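Long-range contacts in copper-containing nitrite reductase (PDB 6TFO), which probably reduces nitrite to nitric oxide with electrons from cytochrome c, working as a copper-dependent homotrimer: residues C[33-38]-C[71-76]; C[79-84]-C[91-96]. All blocks are in the same frame, centred on the assembly; numbering follows the deposited sequence.

In the fold
The two contacts follow one another along the chain, neither nested nor crossed, within the N-terminal cupredoxin domain. Contact 1 closes first: strand 30-39 pairs in parallel with strand 67-73, bridging 32 residues that include strands 42-48 and 60-63. The chain then runs past E76 into 79-84, where contact 2 closes a hairpin of only six intervening residues, strand 83-84 belonging to the other sheet. From 91-96 the chain returns to strand 100-106, beside strand 67-73. Thus contact 1 ties strands within one sheet, whereas contact 2 lies where the chain passes between the two. N74 reaches V94, E76 reaches the copper ligand H80, and both contacts touch the second subunit.

Contact 1 of 2, residues C[33-38]-C[71-76]; sequences TLRTGI and NLINGE
T36 meets G75 and E76 where parallel strand pairing gives way to a loop, and shows how one hydroxyl can extend a sheet interaction beyond the last bridge. Its CB lies 3.4 Å from E76 OE1. There the side chain divides: CG2 packs at 4.0 Å on L72 CD1, while OG1, set between the backbone N and the carbonyl carbon (chi1 67°), takes part in two hydrogen bonds. It accepts the nearly straight N-H of G75 (N to OG1 2.8 Å) and donates to E76 OE1, also at 2.8 Å, on the syn side of the carboxylate and 20° out of its plane. The other carboxylate oxygen, OE2, bonds H80 NE2, so T36 positions the second-shell E76, one step further from the copper. G75 CA comes within 3.1 Å of T36 O, a closeness in which a CB would collide with that carbonyl. Upstream, a backbone ladder runs from L34 N to N71 O, from I73 N to L34 O and from T36 N to I73 O. On one face T33 CG2 touches I73 CD1 at 3.6 Å, and the guanidinium of R35 reaches I73 CG2 obliquely with NH2. N71 ND2 adds only a weak bond to T33 OG1, at 3.3 Å, while its OD1 is held by T102. On the other face L34 CB meets L72 CD1. The pair forms the middle of a four-stranded sheet: strand 42-48 runs antiparallel along the far edge of 30-39, strand 100-106 likewise beside 67-73, and Y318 and E319 of the second subunit pack against N71 and I73.

Contact 2 of 2, residues C[79-84]-C[91-96]; sequences QHDAVI and SAIVSG. With CU (copper (II) ion), chain L.
H80 O is approached by three groups of the facing loop: V94 N donates to it at 2.7 Å, nearly in line with the carbonyl, I93 CA adds a C-H contact, and V94 CG2 presses in at 3.3 Å. H80 N returns the bond to V94 O, completing a single antiparallel hydrogen-bonded pair. Further along, S91 OG, set between its backbone N and carbonyl carbon (chi1 83°), faces the 79-84 backbone and accepts the N-H of A82, N to OG 3.1 Å, while S91 N bonds A82 O. CB of D81 also leans on S91 OG. An alanine in place of S91 would probably leave A82 N without its acceptor from this side chain and D81 without the contact with OG, although the backbone bond to A82 O could remain. The D81 carboxylate is bonded by S118 OG through OD2, which also forms a salt bridge with R90. The pairing fixes the backbone of H80, from which the imidazole extends, with NE2 turned to E76, to bind the copper through ND1 at 2.0 Å. C117, H122 and M127 complete the metal site, a type 1 centre of the cupredoxin fold in which one histidine comes from an upstream loop and three ligands from a later one.

Contact 1 of 2, residues C[33-38]-C[71-76]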
loop_
_atom_site.group_PDB
_atom_site.type_symbol
_atom_site.label_atom_id
_atom_site.label_comp_id
_atom_site.label_asym_id
_atom_site.label_seq_id
_atom_site.Cartn_x
_atom_site.Cartn_y
_atom_site.Cartn_z
ATOM N N THR C 33 20.435 6.333 -16.763
ATOM C CA THR C 33 19.777 6.746 -15.492
ATOM C C THR C 33 20.158 5.763 -14.365
ATOM O O THR C 33 20.002 4.532 -14.541
ATOM C CB THR C 33 18.264 6.882 -15.706
ATOM O OG1 THR C 33 18.068 7.721 -16.845
ATOM C CG2 THR C 33 17.557 7.490 -14.519
ATOM N N LEU C 34 20.678 6.283 -13.254
ATOM C CA LEU C 34 21.019 5.477 -12.056
ATOM C C LEU C 34 20.150 5.950 -10.894
ATOM O O LEU C 34 20.091 7.172 -10.668
ATOM C CB LEU C 34 22.498 5.642 -11.709
ATOM C CG LEU C 34 23.496 5.248 -12.793
ATOM C CD1 LEU C 34 24.924 5.407 -12.258
ATOM C CD2 LEU C 34 23.275 3.827 -13.289
ATOM N N ARG C 35 19.510 4.998 -10.206
ATOM C CA ARG C 35 18.808 5.209 -8.914
ATOM C C ARG C 35 19.679 4.582 -7.815
ATOM O O ARG C 35 20.108 3.426 -7.978
ATOM C CB ARG C 35 17.386 4.646 -8.998
ATOM C CG ARG C 35 16.566 4.808 -7.728
ATOM C CD ARG C 35 15.096 4.473 -7.919
ATOM N NE ARG C 35 14.415 5.663 -8.417
ATOM C CZ ARG C 35 13.824 5.800 -9.608
ATOM N NH1 ARG C 35 13.748 4.790 -10.465
ATOM N NH2 ARG C 35 13.270 6.961 -9.914
ATOM N N THR C 36 19.970 5.331 -6.755
ATOM C CA THR C 36 20.655 4.795 -5.559
ATOM C C THR C 36 19.668 3.880 -4.824
ATOM O O THR C 36 18.458 4.132 -4.893
ATOM C CB THR C 36 21.177 5.909 -4.649
ATOM O OG1 THR C 36 20.042 6.582 -4.104
ATOM C CG2 THR C 36 22.074 6.877 -5.379
ATOM N N GLY C 37 20.172 2.856 -4.136
ATOM C CA GLY C 37 19.335 2.024 -3.251
ATOM C C GLY C 37 20.125 0.948 -2.539
ATOM O O GLY C 37 21.364 1.080 -2.396
ATOM N N ILE C 38 19.401 -0.087 -2.111
ATOM C CA ILE C 38 19.912 -1.297 -1.401
ATOM C C ILE C 38 19.547 -2.509 -2.258
ATOM O O ILE C 38 18.367 -2.700 -2.540
ATOM C CB ILE C 38 19.313 -1.387 0.016
ATOM C CG1 ILE C 38 19.467 -0.080 0.796
ATOM C CG2 ILE C 38 19.886 -2.571 0.778
ATOM C CD1 ILE C 38 20.884 0.334 1.053
ATOM N N ASN C 71 22.153 10.490 -15.562
ATOM C CA ASN C 71 21.123 11.053 -14.648
ATOM C C ASN C 71 21.163 10.285 -13.322
ATOM O O ASN C 71 20.807 9.081 -13.330
ATOM C CB ASN C 71 19.734 10.959 -15.268
ATOM C CG ASN C 71 19.689 11.535 -16.666
ATOM O OD1 ASN C 71 20.155 12.650 -16.904
ATOM N ND2 ASN C 71 19.145 10.765 -17.598
ATOM N N LEU C 72 21.593 10.924 -12.231
ATOM C CA LEU C 72 21.558 10.305 -10.876
ATOM C C LEU C 72 20.268 10.710 -10.166
ATOM O O LEU C 72 20.021 11.916 -10.048
ATOM C CB LEU C 72 22.767 10.733 -10.042
ATOM C CG LEU C 72 22.890 10.038 -8.686
ATOM C CD1 LEU C 72 22.970 8.527 -8.858
ATOM C CD2 LEU C 72 24.097 10.548 -7.919
ATOM N N ILE C 73 19.508 9.719 -9.689
ATOM C CA ILE C 73 18.257 9.907 -8.903
ATOM C C ILE C 73 18.420 9.181 -7.565
ATOM O O ILE C 73 18.708 7.956 -7.566
ATOM C CB ILE C 73 17.044 9.388 -9.688
ATOM C CG1 ILE C 73 17.041 9.936 -11.115
ATOM C CG2 ILE C 73 15.754 9.692 -8.936
ATOM C CD1 ILE C 73 15.895 9.448 -11.965
ATOM N N ASN C 74 18.225 9.916 -6.471
ATOM C CA ASN C 74 18.258 9.398 -5.082
ATOM C C ASN C 74 17.053 8.472 -4.860
ATOM O O ASN C 74 15.918 8.941 -4.999
ATOM C CB ASN C 74 18.266 10.567 -4.108
ATOM C CG ASN C 74 18.580 10.141 -2.697
ATOM O OD1 ASN C 74 18.030 9.151 -2.225
ATOM N ND2 ASN C 74 19.440 10.896 -2.026
ATOM N N GLY C 75 17.295 7.200 -4.535
ATOM C CA GLY C 75 16.245 6.182 -4.304
ATOM C C GLY C 75 15.798 6.135 -2.845
ATOM O O GLY C 75 14.577 6.249 -2.599
ATOM N N GLU C 76 16.742 6.017 -1.901
ATOM C CA GLU C 76 16.448 5.604 -0.498
ATOM C C GLU C 76 16.656 6.741 0.521
ATOM O O GLU C 76 16.105 6.633 1.602
ATOM C CB GLU C 76 17.262 4.359 -0.161
ATOM C CG GLU C 76 18.662 4.646 0.361
ATOM C CD GLU C 76 19.544 5.452 -0.576
ATOM O OE1 GLU C 76 19.581 5.121 -1.790
ATOM O OE2 GLU C 76 20.171 6.414 -0.086
#

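Contact 2 of 2, residues C[79-84]-C[91-96]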
loop_
_atom_site.group_PDB
_atom_site.type_symbol
_atom_site.label_atom_id
_atom_site.label_comp_id
_atom_site.label_asym_id
_atom_site.label_seq_id
_atom_site.Cartn_x
_atom_site.Cartn_y
_atom_site.Cartn_z
ATOM N N GLN C 79 22.798 10.688 1.379
ATOM C CA GLN C 79 23.505 11.625 0.471
ATOM C C GLN C 79 24.331 10.789 -0.506
ATOM O O GLN C 79 24.952 9.789 -0.078
ATOM C CB GLN C 79 24.389 12.614 1.219
ATOM C CG GLN C 79 23.594 13.539 2.121
ATOM C CD GLN C 79 24.413 14.734 2.528
ATOM O OE1 GLN C 79 25.627 14.676 2.672
ATOM N NE2 GLN C 79 23.742 15.856 2.668
ATOM N N HIS C 80 24.284 11.175 -1.781
ATOM C CA HIS C 80 24.948 10.470 -2.907
ATOM C C HIS C 80 25.411 11.465 -3.981
ATOM O O HIS C 80 24.746 12.512 -4.216
ATOM C CB HIS C 80 24.026 9.413 -3.544
ATOM C CG HIS C 80 23.495 8.393 -2.595
ATOM N ND1 HIS C 80 24.292 7.442 -2.027
ATOM C CD2 HIS C 80 22.247 8.185 -2.125
ATOM C CE1 HIS C 80 23.566 6.686 -1.234
ATOM N NE2 HIS C 80 22.309 7.131 -1.269
ATOM N N ASP C 81 26.515 11.111 -4.620
ATOM C CA ASP C 81 26.890 11.607 -5.957
ATOM C C ASP C 81 27.375 10.406 -6.780
ATOM O O ASP C 81 27.319 9.261 -6.290
ATOM C CB ASP C 81 27.906 12.741 -5.824
ATOM C CG ASP C 81 29.223 12.313 -5.216
ATOM O OD1 ASP C 81 29.474 11.118 -5.187
ATOM O OD2 ASP C 81 29.980 13.195 -4.790
ATOM N N ALA C 82 27.770 10.668 -8.018
ATOM C CA ALA C 82 28.532 9.751 -8.879
ATOM C C ALA C 82 29.750 10.522 -9.377
ATOM O O ALA C 82 29.576 11.694 -9.762
ATOM C CB ALA C 82 27.652 9.258 -10.005
ATOM N N VAL C 83 30.921 9.908 -9.328
ATOM C CA VAL C 83 32.208 10.538 -9.711
ATOM C C VAL C 83 32.930 9.587 -10.664
ATOM O O VAL C 83 32.899 8.363 -10.422
ATOM C CB VAL C 83 33.057 10.854 -8.471
ATOM C CG1 VAL C 83 34.388 11.494 -8.848
ATOM C CG2 VAL C 83 32.301 11.725 -7.492
ATOM N N ILE C 84 33.554 10.143 -11.703
ATOM C CA ILE C 84 34.469 9.429 -12.644
ATOM C C ILE C 84 35.762 10.245 -12.699
ATOM O O ILE C 84 35.717 11.397 -13.205
ATOM C CB ILE C 84 33.792 9.279 -14.018
ATOM C CG1 ILE C 84 32.307 8.938 -13.860
ATOM C CG2 ILE C 84 34.543 8.276 -14.883
ATOM C CD1 ILE C 84 31.680 8.295 -15.071
ATOM N N SER C 91 28.362 14.229 -10.694
ATOM C CA SER C 91 27.045 14.798 -10.332
ATOM C C SER C 91 27.247 15.774 -9.178
ATOM O O SER C 91 28.349 15.774 -8.575
ATOM C CB SER C 91 26.080 13.731 -9.927
ATOM O OG SER C 91 26.286 13.387 -8.556
ATOM N N ALA C 92 26.196 16.536 -8.867
ATOM C CA ALA C 92 26.034 17.216 -7.568
ATOM C C ALA C 92 25.690 16.156 -6.515
ATOM O O ALA C 92 25.296 15.034 -6.902
ATOM C CB ALA C 92 24.958 18.272 -7.671
ATOM N N ILE C 93 25.796 16.503 -5.237
ATOM C CA ILE C 93 25.265 15.680 -4.116
ATOM C C ILE C 93 23.732 15.768 -4.111
ATOM O O ILE C 93 23.201 16.867 -3.965
ATOM C CB ILE C 93 25.879 16.137 -2.781
ATOM C CG1 ILE C 93 27.368 15.785 -2.705
ATOM C CG2 ILE C 93 25.106 15.543 -1.617
ATOM C CD1 ILE C 93 28.313 16.909 -3.046
ATOM N N VAL C 94 23.047 14.632 -4.178
ATOM C CA VAL C 94 21.563 14.550 -4.062
ATOM C C VAL C 94 21.221 13.977 -2.676
ATOM O O VAL C 94 21.743 12.894 -2.343
ATOM C CB VAL C 94 20.975 13.698 -5.202
ATOM C CG1 VAL C 94 20.947 14.480 -6.496
ATOM C CG2 VAL C 94 21.690 12.361 -5.407
ATOM N N SER C 95 20.365 14.653 -1.899
ATOM C CA SER C 95 20.149 14.377 -0.454
ATOM C C SER C 95 18.837 13.625 -0.198
ATOM O O SER C 95 18.896 12.514 0.375
ATOM C CB SER C 95 20.226 15.642 0.317
ATOM O OG SER C 95 21.556 16.124 0.255
ATOM N N GLY C 96 17.703 14.195 -0.585
ATOM C CA GLY C 96 16.389 13.574 -0.335
ATOM C C GLY C 96 16.037 12.534 -1.385
ATOM O O GLY C 96 16.682 12.478 -2.430
HETATM CU CU CU L . 26.323 7.464 -1.887
HETATM O O HOH W 1 29.631 16.246 -6.270
#